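Local coordinates for putative type VI secretion protein (Escherichia coli, PDB 6SKI) that acts as a phospholipase effector of the type VI secretion system, loaded on the VgrG spike and probably hydrolysing membrane phospholipids of target cells, at residues D44-R50 against Y127-T133; L57-E62 against I250-F256; I150-E155 against I259-P265; A490-S496 against F522-P528. All blocks are in the same frame, centred on the assembly; numbering follows the deposited sequence.

Contact 1. Residues D44-R50 against Y127-T133; sequences DGTGNNR and YISGIGT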
# COMPACT_ATOMS: atom_id res chain seq x y z
N ASP A 44 3.37 -1.82 1.21
CA ASP A 44 3.09 -0.46 1.65
C ASP A 44 2.48 0.35 0.52
O ASP A 44 2.51 -0.03 -0.65
CB ASP A 44 4.37 0.20 2.15
CG ASP A 44 4.11 1.26 3.19
OD1 ASP A 44 2.94 1.67 3.34
OD2 ASP A 44 5.07 1.70 3.85
N GLY A 45 1.90 1.48 0.88
CA GLY A 45 1.59 2.53 -0.06
C GLY A 45 2.75 3.50 -0.15
O GLY A 45 3.92 3.10 -0.09
N THR A 46 2.43 4.78 -0.28
CA THR A 46 3.49 5.73 -0.03
C THR A 46 3.77 5.78 1.47
O THR A 46 2.88 5.58 2.30
CB THR A 46 3.11 7.12 -0.56
OG1 THR A 46 2.44 6.97 -1.81
CG2 THR A 46 4.36 7.96 -0.77
N GLY A 47 5.02 6.04 1.82
CA GLY A 47 5.39 6.07 3.22
C GLY A 47 6.14 7.33 3.56
O GLY A 47 5.68 8.43 3.25
N ASN A 48 7.31 7.19 4.17
CA ASN A 48 8.17 8.34 4.45
C ASN A 48 8.95 8.70 3.18
O ASN A 48 10.17 8.85 3.17
CB ASN A 48 9.10 8.03 5.62
CG ASN A 48 9.20 9.18 6.59
OD1 ASN A 48 9.06 10.34 6.22
ND2 ASN A 48 9.43 8.86 7.86
N ASN A 49 8.20 8.86 2.10
CA ASN A 49 8.76 9.07 0.77
C ASN A 49 7.86 10.04 0.02
O ASN A 49 6.69 10.23 0.36
CB ASN A 49 8.88 7.76 -0.02
CG ASN A 49 9.69 6.71 0.71
OD1 ASN A 49 9.31 5.54 0.75
ND2 ASN A 49 10.82 7.12 1.27
N ARG A 50 8.43 10.65 -1.02
CA ARG A 50 7.65 11.44 -1.95
C ARG A 50 7.12 10.56 -3.07
O ARG A 50 7.69 9.51 -3.39
CB ARG A 50 8.48 12.58 -2.52
CG ARG A 50 9.13 13.47 -1.48
CD ARG A 50 9.94 14.57 -2.12
NE ARG A 50 9.81 15.83 -1.41
CZ ARG A 50 10.43 16.12 -0.27
NH1 ARG A 50 11.25 15.24 0.29
NH2 ARG A 50 10.24 17.30 0.31
N TYR A 127 9.01 -6.57 3.74
CA TYR A 127 8.48 -5.24 3.49
C TYR A 127 8.65 -4.91 2.01
O TYR A 127 9.77 -4.92 1.50
CB TYR A 127 9.18 -4.20 4.36
CG TYR A 127 8.66 -2.80 4.15
CD1 TYR A 127 7.53 -2.35 4.82
CD2 TYR A 127 9.29 -1.92 3.28
CE1 TYR A 127 7.05 -1.08 4.63
CE2 TYR A 127 8.82 -0.65 3.09
CZ TYR A 127 7.70 -0.23 3.76
OH TYR A 127 7.22 1.05 3.57
N ILE A 128 7.54 -4.60 1.35
CA ILE A 128 7.54 -4.15 -0.03
C ILE A 128 7.06 -2.70 -0.05
O ILE A 128 6.06 -2.37 0.59
CB ILE A 128 6.66 -5.04 -0.92
CG1 ILE A 128 7.12 -6.50 -0.84
CG2 ILE A 128 6.70 -4.58 -2.36
CD1 ILE A 128 6.30 -7.35 0.08
N SER A 129 7.77 -1.85 -0.78
CA SER A 129 7.46 -0.43 -0.80
C SER A 129 6.25 -0.17 -1.70
O SER A 129 5.68 -1.07 -2.31
CB SER A 129 8.67 0.37 -1.25
OG SER A 129 9.12 -0.06 -2.52
N GLY A 130 5.85 1.10 -1.78
CA GLY A 130 4.71 1.46 -2.58
C GLY A 130 5.05 1.63 -4.05
O GLY A 130 6.21 1.75 -4.44
N ILE A 131 4.00 1.63 -4.87
CA ILE A 131 4.18 1.72 -6.32
C ILE A 131 4.80 3.06 -6.70
O ILE A 131 5.74 3.12 -7.50
CB ILE A 131 2.84 1.48 -7.03
CG1 ILE A 131 2.19 0.20 -6.51
CG2 ILE A 131 3.05 1.41 -8.53
CD1 ILE A 131 0.86 -0.11 -7.16
N GLY A 132 4.29 4.15 -6.13
CA GLY A 132 4.86 5.45 -6.41
C GLY A 132 5.72 5.93 -5.27
O GLY A 132 5.20 6.34 -4.22
N THR A 133 7.03 5.90 -5.45
CA THR A 133 7.96 6.16 -4.36
C THR A 133 9.30 6.65 -4.89
O THR A 133 9.66 7.82 -4.74
CB THR A 133 8.17 4.90 -3.50
OG1 THR A 133 7.00 4.66 -2.70
CG2 THR A 133 9.37 5.07 -2.59
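At Y127 the strand that will meet the D44-R50 loop is still regular, and the side chain runs alongside D44. OD1 of D44 is held by S100 and, weakly, by the backbone N of G45. I128 provides the last rung of the parallel ladder with strand 22-43: it is hydrogen-bonded to F42 through its backbone, and its O receives the amide of D44 (N to O 2.8 Å). S129 turns its side chain away, its carbonyl weakly bonded to K160. At G130 the two chains draw together, its CA 4.2 Å from CA of G45, 3.1 Å from O of G45 and 3.3 Å from O of D44, the last two as CA-H...O contacts. A beta carbon here would collide with the G45 carbonyl. G132 gives the loop little more than backbone, its O lying 3.7 Å from OG1 of T46. T133, the last residue modelled before a gap, places CG2 3.4 Å from OD1 of N49 and CA 3.5 Å from O of R50. Past the strand ends, a loop that in alpha/beta hydrolases often borders the active site is held across this contact by one amide bond and CA-H...O contacts, with D44 anchored outside on S100.

Contact 2. Residues L57-E62 against I250-F256; sequences LMKFNE and IGGISNF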
# COMPACT_ATOMS: atom_id res chain seq x y z
N LEU A 57 1.65 12.07 -12.47
CA LEU A 57 1.15 12.28 -13.82
C LEU A 57 -0.01 11.34 -14.14
O LEU A 57 -0.91 11.72 -14.89
CB LEU A 57 2.27 12.10 -14.84
CG LEU A 57 3.39 13.13 -14.77
CD1 LEU A 57 4.39 12.90 -15.87
CD2 LEU A 57 2.82 14.53 -14.85
N MET A 58 0.01 10.13 -13.60
CA MET A 58 -1.15 9.25 -13.72
C MET A 58 -2.38 9.90 -13.14
O MET A 58 -3.50 9.68 -13.62
CB MET A 58 -0.88 7.92 -13.01
CG MET A 58 -0.73 6.73 -13.93
SD MET A 58 -0.70 5.19 -13.01
CE MET A 58 -2.44 4.80 -12.92
N LYS A 59 -2.20 10.71 -12.09
CA LYS A 59 -3.34 11.40 -11.50
C LYS A 59 -3.97 12.41 -12.46
O LYS A 59 -5.11 12.83 -12.25
CB LYS A 59 -2.92 12.07 -10.19
CG LYS A 59 -3.21 11.20 -8.97
CD LYS A 59 -2.80 11.86 -7.68
CE LYS A 59 -1.29 11.92 -7.55
NZ LYS A 59 -0.87 12.78 -6.42
N PHE A 60 -3.25 12.83 -13.51
CA PHE A 60 -3.83 13.73 -14.50
C PHE A 60 -5.04 13.12 -15.19
O PHE A 60 -5.94 13.85 -15.61
CB PHE A 60 -2.80 14.11 -15.57
CG PHE A 60 -2.00 15.33 -15.25
CD1 PHE A 60 -2.25 16.53 -15.89
CD2 PHE A 60 -0.96 15.27 -14.34
CE1 PHE A 60 -1.51 17.65 -15.61
CE2 PHE A 60 -0.21 16.39 -14.06
CZ PHE A 60 -0.49 17.58 -14.70
N ASN A 61 -5.05 11.80 -15.34
CA ASN A 61 -6.16 11.13 -16.02
C ASN A 61 -7.47 11.42 -15.31
O ASN A 61 -7.63 11.13 -14.12
CB ASN A 61 -5.89 9.63 -16.07
CG ASN A 61 -6.76 8.90 -17.06
OD1 ASN A 61 -6.59 9.03 -18.26
ND2 ASN A 61 -7.71 8.12 -16.55
N GLU A 62 -8.41 12.02 -16.05
CA GLU A 62 -9.77 12.31 -15.59
C GLU A 62 -9.82 13.44 -14.57
O GLU A 62 -10.90 13.84 -14.14
CB GLU A 62 -10.44 11.06 -15.02
CG GLU A 62 -10.45 9.86 -15.95
CD GLU A 62 -11.43 10.01 -17.09
OE1 GLU A 62 -12.38 10.82 -16.95
OE2 GLU A 62 -11.26 9.33 -18.12
N ILE A 250 -4.67 4.76 -8.58
CA ILE A 250 -4.78 6.18 -8.28
C ILE A 250 -4.43 6.95 -9.54
O ILE A 250 -3.25 7.25 -9.79
CB ILE A 250 -3.88 6.58 -7.10
CG1 ILE A 250 -4.24 5.77 -5.85
CG2 ILE A 250 -4.01 8.06 -6.81
CD1 ILE A 250 -3.12 5.64 -4.86
N GLY A 251 -5.43 7.26 -10.34
CA GLY A 251 -5.22 7.78 -11.67
C GLY A 251 -5.57 6.77 -12.73
O GLY A 251 -6.34 5.83 -12.51
N GLY A 252 -5.00 6.97 -13.91
CA GLY A 252 -5.26 6.05 -15.01
C GLY A 252 -4.38 6.39 -16.19
O GLY A 252 -3.56 7.31 -16.14
N ILE A 253 -4.54 5.60 -17.25
CA ILE A 253 -3.85 5.82 -18.51
C ILE A 253 -4.79 5.86 -19.70
O ILE A 253 -4.33 5.90 -20.84
CB ILE A 253 -2.76 4.75 -18.74
CG1 ILE A 253 -3.38 3.37 -18.88
CG2 ILE A 253 -1.74 4.77 -17.62
CD1 ILE A 253 -2.66 2.47 -19.85
N SER A 254 -6.11 5.85 -19.46
CA SER A 254 -7.06 5.73 -20.56
C SER A 254 -6.99 6.93 -21.50
O SER A 254 -7.19 6.79 -22.71
CB SER A 254 -8.47 5.56 -20.02
OG SER A 254 -8.75 6.51 -19.01
N ASN A 255 -6.72 8.12 -20.96
CA ASN A 255 -6.70 9.34 -21.76
C ASN A 255 -5.29 9.75 -22.18
O ASN A 255 -5.14 10.80 -22.80
CB ASN A 255 -7.37 10.48 -21.00
CG ASN A 255 -8.80 10.18 -20.65
OD1 ASN A 255 -9.51 9.53 -21.41
ND2 ASN A 255 -9.25 10.66 -19.50
N PHE A 256 -4.28 8.97 -21.85
CA PHE A 256 -2.92 9.23 -22.31
C PHE A 256 -2.77 8.68 -23.72
O PHE A 256 -2.87 7.47 -23.93
CB PHE A 256 -1.89 8.59 -21.38
CG PHE A 256 -1.72 9.30 -20.08
CD1 PHE A 256 -0.55 9.98 -19.80
CD2 PHE A 256 -2.72 9.28 -19.12
CE1 PHE A 256 -0.38 10.63 -18.60
CE2 PHE A 256 -2.56 9.93 -17.93
CZ PHE A 256 -1.39 10.60 -17.66
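Four hydrogen bonds tie the end of L57-E62 to the loop I250-F256. One is between backbones: the amide of G252 donates to O of M58 (3.1 Å), a carbonyl that also closes the type I turn M58-N61 by accepting from N of N61. The other three involve side chains. N61 uses both ends of its amide, OD1 accepting from N of N255 (2.9 Å) and ND2 donating to OG of S254 (3.1 Å), clasping the type I turn I253-F256. ND2 of N255 answers with a weak bond to OE2 of E62 (2.8 Å), while OE1 of E62 forms a salt bridge with R67.

Glycines permit this closeness. CA of G251 is 3.2 Å from O of M58, where a beta carbon would clash, and its positive phi disfavours one; at G252 a beta carbon would strike ND2 of N61.

Apolar contacts fill the remainder. CG of M58 meets CG2 of I253 (4.3 Å), CG of K59 lies 3.9 Å from CG2 of I250, and CB of F60 4.3 Å from CZ of F256. The edge of the F256 ring also meets the carbonyl of L57, CZ to O 3.0 Å.

Around this joint, M58 packs on I150 and I153 of helix 144-154, F60 reaches A521 and V523 of strand 521-523, and N255 shares a backbone hydrogen bond with I509 of strand 509-511.

Contact 3. Residues I150-E155 against I259-P265; sequences ILDIFE and INGRSNP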
# COMPACT_ATOMS: atom_id res chain seq x y z
N ILE A 150 4.99 5.64 -16.48
CA ILE A 150 3.57 5.71 -16.16
C ILE A 150 2.91 4.36 -16.40
O ILE A 150 1.99 3.98 -15.68
CB ILE A 150 2.91 6.83 -16.98
CG1 ILE A 150 3.50 8.18 -16.59
CG2 ILE A 150 1.41 6.85 -16.77
CD1 ILE A 150 2.90 9.34 -17.34
N LEU A 151 3.40 3.60 -17.39
CA LEU A 151 2.89 2.25 -17.59
C LEU A 151 3.35 1.31 -16.50
O LEU A 151 2.64 0.36 -16.16
CB LEU A 151 3.33 1.73 -18.95
CG LEU A 151 2.31 1.85 -20.08
CD1 LEU A 151 2.91 1.38 -21.39
CD2 LEU A 151 1.06 1.08 -19.74
N ASP A 152 4.54 1.54 -15.95
CA ASP A 152 5.03 0.75 -14.83
C ASP A 152 4.18 0.99 -13.59
O ASP A 152 3.87 0.05 -12.85
CB ASP A 152 6.49 1.09 -14.55
CG ASP A 152 7.45 0.33 -15.44
OD1 ASP A 152 8.67 0.56 -15.34
OD2 ASP A 152 6.97 -0.50 -16.25
N ILE A 153 3.81 2.24 -13.34
CA ILE A 153 2.92 2.54 -12.22
C ILE A 153 1.53 1.97 -12.48
O ILE A 153 0.86 1.50 -11.56
CB ILE A 153 2.87 4.05 -11.96
CG1 ILE A 153 4.28 4.59 -11.74
CG2 ILE A 153 2.00 4.35 -10.76
CD1 ILE A 153 4.88 4.19 -10.43
N PHE A 154 1.07 2.02 -13.73
CA PHE A 154 -0.25 1.49 -14.05
C PHE A 154 -0.32 -0.01 -13.78
O PHE A 154 -1.35 -0.52 -13.31
CB PHE A 154 -0.58 1.79 -15.51
CG PHE A 154 -1.94 1.32 -15.93
CD1 PHE A 154 -2.08 0.36 -16.92
CD2 PHE A 154 -3.08 1.84 -15.35
CE1 PHE A 154 -3.32 -0.06 -17.32
CE2 PHE A 154 -4.33 1.41 -15.74
CZ PHE A 154 -4.45 0.46 -16.72
N GLU A 155 0.76 -0.73 -14.07
CA GLU A 155 0.85 -2.16 -13.83
C GLU A 155 1.54 -2.48 -12.51
O GLU A 155 2.05 -3.59 -12.34
CB GLU A 155 1.58 -2.83 -14.99
CG GLU A 155 0.68 -3.18 -16.15
CD GLU A 155 1.44 -3.24 -17.46
OE1 GLU A 155 2.61 -2.82 -17.49
OE2 GLU A 155 0.86 -3.71 -18.47
N ILE A 259 0.12 5.81 -24.32
CA ILE A 259 0.17 4.52 -23.66
C ILE A 259 -1.21 3.91 -23.42
O ILE A 259 -1.29 2.83 -22.83
CB ILE A 259 0.94 4.61 -22.33
CG1 ILE A 259 0.38 5.73 -21.47
CG2 ILE A 259 2.42 4.83 -22.60
CD1 ILE A 259 1.21 6.05 -20.27
N ASN A 260 -2.29 4.56 -23.84
CA ASN A 260 -3.62 4.01 -23.57
C ASN A 260 -3.87 2.70 -24.28
O ASN A 260 -4.84 2.00 -23.96
CB ASN A 260 -4.71 5.01 -23.94
CG ASN A 260 -4.58 5.54 -25.35
OD1 ASN A 260 -3.82 5.00 -26.16
ND2 ASN A 260 -5.30 6.61 -25.65
N GLY A 261 -3.02 2.33 -25.25
CA GLY A 261 -3.22 1.08 -25.96
C GLY A 261 -3.06 -0.13 -25.07
O GLY A 261 -3.74 -1.14 -25.25
N ARG A 262 -2.15 -0.05 -24.10
CA ARG A 262 -1.93 -1.16 -23.18
C ARG A 262 -3.21 -1.51 -22.43
O ARG A 262 -3.93 -0.63 -21.96
CB ARG A 262 -0.82 -0.81 -22.19
CG ARG A 262 -0.56 -1.88 -21.14
CD ARG A 262 0.38 -2.96 -21.65
NE ARG A 262 1.55 -2.40 -22.32
CZ ARG A 262 2.72 -2.18 -21.73
NH1 ARG A 262 3.73 -1.68 -22.42
NH2 ARG A 262 2.87 -2.46 -20.44
N SER A 263 -3.48 -2.81 -22.33
CA SER A 263 -4.67 -3.28 -21.64
C SER A 263 -4.50 -3.15 -20.13
O SER A 263 -3.40 -2.92 -19.62
CB SER A 263 -4.96 -4.74 -22.00
OG SER A 263 -3.77 -5.51 -22.03
N ASN A 264 -5.61 -3.28 -19.41
CA ASN A 264 -5.57 -3.19 -17.96
C ASN A 264 -4.69 -4.30 -17.38
O ASN A 264 -4.56 -5.37 -17.99
CB ASN A 264 -6.99 -3.24 -17.38
CG ASN A 264 -7.72 -4.56 -17.64
OD1 ASN A 264 -7.14 -5.54 -18.09
ND2 ASN A 264 -9.01 -4.57 -17.35
N PRO A 265 -4.03 -4.06 -16.26
CA PRO A 265 -3.22 -5.12 -15.65
C PRO A 265 -4.11 -6.21 -15.09
O PRO A 265 -5.24 -5.97 -14.64
CB PRO A 265 -2.47 -4.39 -14.54
CG PRO A 265 -3.42 -3.31 -14.14
CD PRO A 265 -4.02 -2.84 -15.43
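In this alpha/beta-hydrolase fold, the long excursion between the parallel strands 237-243 and 278-284 folds back over the C-terminal end of helix 144-154. I150 opens the contact on the buried side: its CG2 lies 3.6 Å from CD1 of I259, and it also touches M58 and F256. One residue on, L151 points at the loop. Its CD1 packs 3.7 Å from CG2 of I259 and sits over a face of the R262 guanidinium, 3.3 Å from NH1. The type I turn I259-R262 is what brings these two loop residues to the same leucine. F154, three residues after L151, points toward the loop likewise, its CE1 3.4 Å from CD of P265, with the carbonyl O of S263 near the plane of the ring, 3.7 Å from CE1; I253 packs on this phenylalanine too. E155 leaves helical geometry and takes the N-cap position of helix 156-178, marking the joint between two helices. Its aliphatic part rests on the proline, CG to CB of P265 3.7 Å, while its carboxylate forms a salt bridge with R262. NH2 of R262 stands 3.0 Å from OE1 of E155 and donates a hydrogen bond to its OE2 at 3.1 Å.

Contact 4. Residues A490-S496 against F522-P528; sequences ANWNIES and FVFPNKP
The two segments run antiparallel, end-to-end directions 175° apart, in a register that sets I494 by F524 and A490 by P528. E495, S496, F522 and V523 are extended (phi/psi near -125/150). E495 and V523 form a hydrogen-bonded pair (CA-CA 5.4 Å) satisfied both ways, N to O 2.9 Å in each direction. S496 and F522 form the adjoining non-hydrogen-bonded pair (CA-CA 4.4 Å). Regular pairing stops at E495 and V523; I494 and F524 already lie outside the strands. A type I turn, F524-K527, presents O of N526 to N of N491 (2.6 Å), and OD1 of N491 (chi1 p) accepts from N of N493 at 3.3 Å, an Asx turn. OD1 of N526 is served by R289, O of P525 by N291, and the backbones of W492, F522 and F524 by F331, A65 and C63. CG of K527 and CD of P528 lie over one face of the W492 indole (chi1 m), 4.0 and 3.9 Å from its six- and five-membered ring centroids (CH-pi). Its edge points at the face of F524 (chi1 m), centroids 5.1 Å apart, planes at 71°; CG1 of I494 covers the opposite face. Such reciprocal backbone bonding, opening into a turn, typifies the end of a two-stranded antiparallel ribbon.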
# COMPACT_ATOMS: atom_id res chain seq x y z
N ALA A 490 -9.69 15.67 0.11
CA ALA A 490 -10.26 16.11 -1.15
C ALA A 490 -10.30 17.63 -1.18
O ALA A 490 -10.88 18.26 -0.29
CB ALA A 490 -11.66 15.54 -1.35
N ASN A 491 -9.66 18.22 -2.18
CA ASN A 491 -9.62 19.67 -2.31
C ASN A 491 -9.54 20.02 -3.79
O ASN A 491 -9.36 19.15 -4.64
CB ASN A 491 -8.44 20.28 -1.55
CG ASN A 491 -7.13 19.58 -1.85
OD1 ASN A 491 -6.55 19.76 -2.92
ND2 ASN A 491 -6.65 18.79 -0.90
N TRP A 492 -9.66 21.31 -4.07
CA TRP A 492 -9.60 21.80 -5.44
C TRP A 492 -8.32 22.60 -5.67
O TRP A 492 -8.28 23.50 -6.50
CB TRP A 492 -10.83 22.64 -5.77
CG TRP A 492 -12.02 21.81 -6.10
CD1 TRP A 492 -13.04 21.48 -5.27
CD2 TRP A 492 -12.32 21.20 -7.36
NE1 TRP A 492 -13.96 20.71 -5.93
CE2 TRP A 492 -13.54 20.52 -7.22
CE3 TRP A 492 -11.67 21.17 -8.60
CZ2 TRP A 492 -14.12 19.81 -8.26
CZ3 TRP A 492 -12.25 20.47 -9.63
CH2 TRP A 492 -13.47 19.80 -9.46
N ASN A 493 -7.26 22.26 -4.94
CA ASN A 493 -5.97 22.87 -5.17
C ASN A 493 -5.40 22.35 -6.49
O ASN A 493 -5.46 21.16 -6.78
CB ASN A 493 -5.00 22.55 -4.03
CG ASN A 493 -5.36 23.26 -2.76
OD1 ASN A 493 -4.68 23.11 -1.74
ND2 ASN A 493 -6.41 24.06 -2.80
N ILE A 494 -4.84 23.26 -7.28
CA ILE A 494 -4.34 22.92 -8.60
C ILE A 494 -2.84 22.68 -8.50
O ILE A 494 -2.14 23.32 -7.71
CB ILE A 494 -4.68 24.02 -9.62
CG1 ILE A 494 -4.90 23.41 -11.01
CG2 ILE A 494 -3.60 25.08 -9.69
CD1 ILE A 494 -5.46 24.37 -12.00
N GLU A 495 -2.36 21.73 -9.28
CA GLU A 495 -0.95 21.45 -9.44
C GLU A 495 -0.61 21.50 -10.92
O GLU A 495 -1.49 21.45 -11.78
CB GLU A 495 -0.59 20.08 -8.85
CG GLU A 495 -0.71 20.01 -7.34
CD GLU A 495 -0.02 18.79 -6.76
OE1 GLU A 495 0.55 18.00 -7.53
OE2 GLU A 495 -0.06 18.63 -5.52
N SER A 496 0.68 21.61 -11.21
CA SER A 496 1.13 21.71 -12.59
C SER A 496 2.33 20.81 -12.82
O SER A 496 3.08 20.48 -11.89
CB SER A 496 1.48 23.15 -12.96
OG SER A 496 2.60 23.60 -12.22
N PHE A 522 -2.12 21.51 -16.09
CA PHE A 522 -2.72 21.72 -14.78
C PHE A 522 -3.67 20.59 -14.45
O PHE A 522 -4.51 20.21 -15.28
CB PHE A 522 -3.44 23.06 -14.74
CG PHE A 522 -2.51 24.24 -14.68
CD1 PHE A 522 -2.23 24.97 -15.81
CD2 PHE A 522 -1.92 24.60 -13.48
CE1 PHE A 522 -1.37 26.05 -15.75
CE2 PHE A 522 -1.06 25.68 -13.42
CZ PHE A 522 -0.79 26.40 -14.56
N VAL A 523 -3.55 20.05 -13.24
CA VAL A 523 -4.36 18.95 -12.76
C VAL A 523 -4.93 19.33 -11.40
O VAL A 523 -4.30 20.09 -10.65
CB VAL A 523 -3.55 17.64 -12.66
CG1 VAL A 523 -2.38 17.82 -11.71
CG2 VAL A 523 -4.42 16.48 -12.24
N PHE A 524 -6.12 18.84 -11.10
CA PHE A 524 -6.59 18.85 -9.72
C PHE A 524 -6.37 17.46 -9.15
O PHE A 524 -7.23 16.59 -9.28
CB PHE A 524 -8.07 19.25 -9.66
CG PHE A 524 -8.34 20.63 -10.17
CD1 PHE A 524 -8.09 21.74 -9.38
CD2 PHE A 524 -8.83 20.83 -11.45
CE1 PHE A 524 -8.33 23.01 -9.85
CE2 PHE A 524 -9.07 22.10 -11.92
CZ PHE A 524 -8.82 23.19 -11.13
N PRO A 525 -5.23 17.22 -8.50
CA PRO A 525 -4.88 15.85 -8.13
C PRO A 525 -5.78 15.27 -7.06
O PRO A 525 -6.05 14.06 -7.08
CB PRO A 525 -3.43 15.98 -7.62
CG PRO A 525 -2.97 17.29 -8.17
CD PRO A 525 -4.17 18.16 -8.09
N ASN A 526 -6.26 16.09 -6.14
CA ASN A 526 -7.03 15.64 -4.99
C ASN A 526 -8.46 16.13 -5.09
O ASN A 526 -9.08 16.50 -4.09
CB ASN A 526 -6.38 16.12 -3.70
CG ASN A 526 -4.95 15.68 -3.57
OD1 ASN A 526 -4.65 14.48 -3.53
ND2 ASN A 526 -4.03 16.64 -3.53
N LYS A 527 -9.00 16.11 -6.29
CA LYS A 527 -10.33 16.65 -6.51
C LYS A 527 -11.37 15.68 -5.97
O LYS A 527 -11.25 14.47 -6.16
CB LYS A 527 -10.56 16.90 -8.00
CG LYS A 527 -11.97 16.65 -8.48
CD LYS A 527 -11.97 16.29 -9.95
CE LYS A 527 -13.19 15.48 -10.31
NZ LYS A 527 -13.01 14.80 -11.62
N PRO A 528 -12.39 16.19 -5.28
CA PRO A 528 -13.40 15.30 -4.70
C PRO A 528 -14.21 14.60 -5.78
O PRO A 528 -14.39 15.11 -6.88
CB PRO A 528 -14.27 16.26 -3.88
CG PRO A 528 -14.11 17.56 -4.60
CD PRO A 528 -12.65 17.59 -4.92

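Overall arrangement
Contact 2 is the middle of the set, its centre 10 Å from that of contact 3 and 13 Å from that of contact 4. Contacts 2 and 3 share the loop after strand 237-243 and also meet where CG of M58 packs 3.6 Å from CG2 of I150. F60 links contact 2 to contact 4, CE2 to CG1 of V523 3.5 Å. Contact 1 touches contact 3 alone, O of I131 to CD1 of I153 3.2 Å, and stays about 6 Å from contact 2 at the nearest atoms. S197, H310 and D245 have the geometry of a Ser-His-Asp triad, probably catalytic as in related hydrolases; G45 of contact 1 and I250 of contact 2 lie near these residues without touching them.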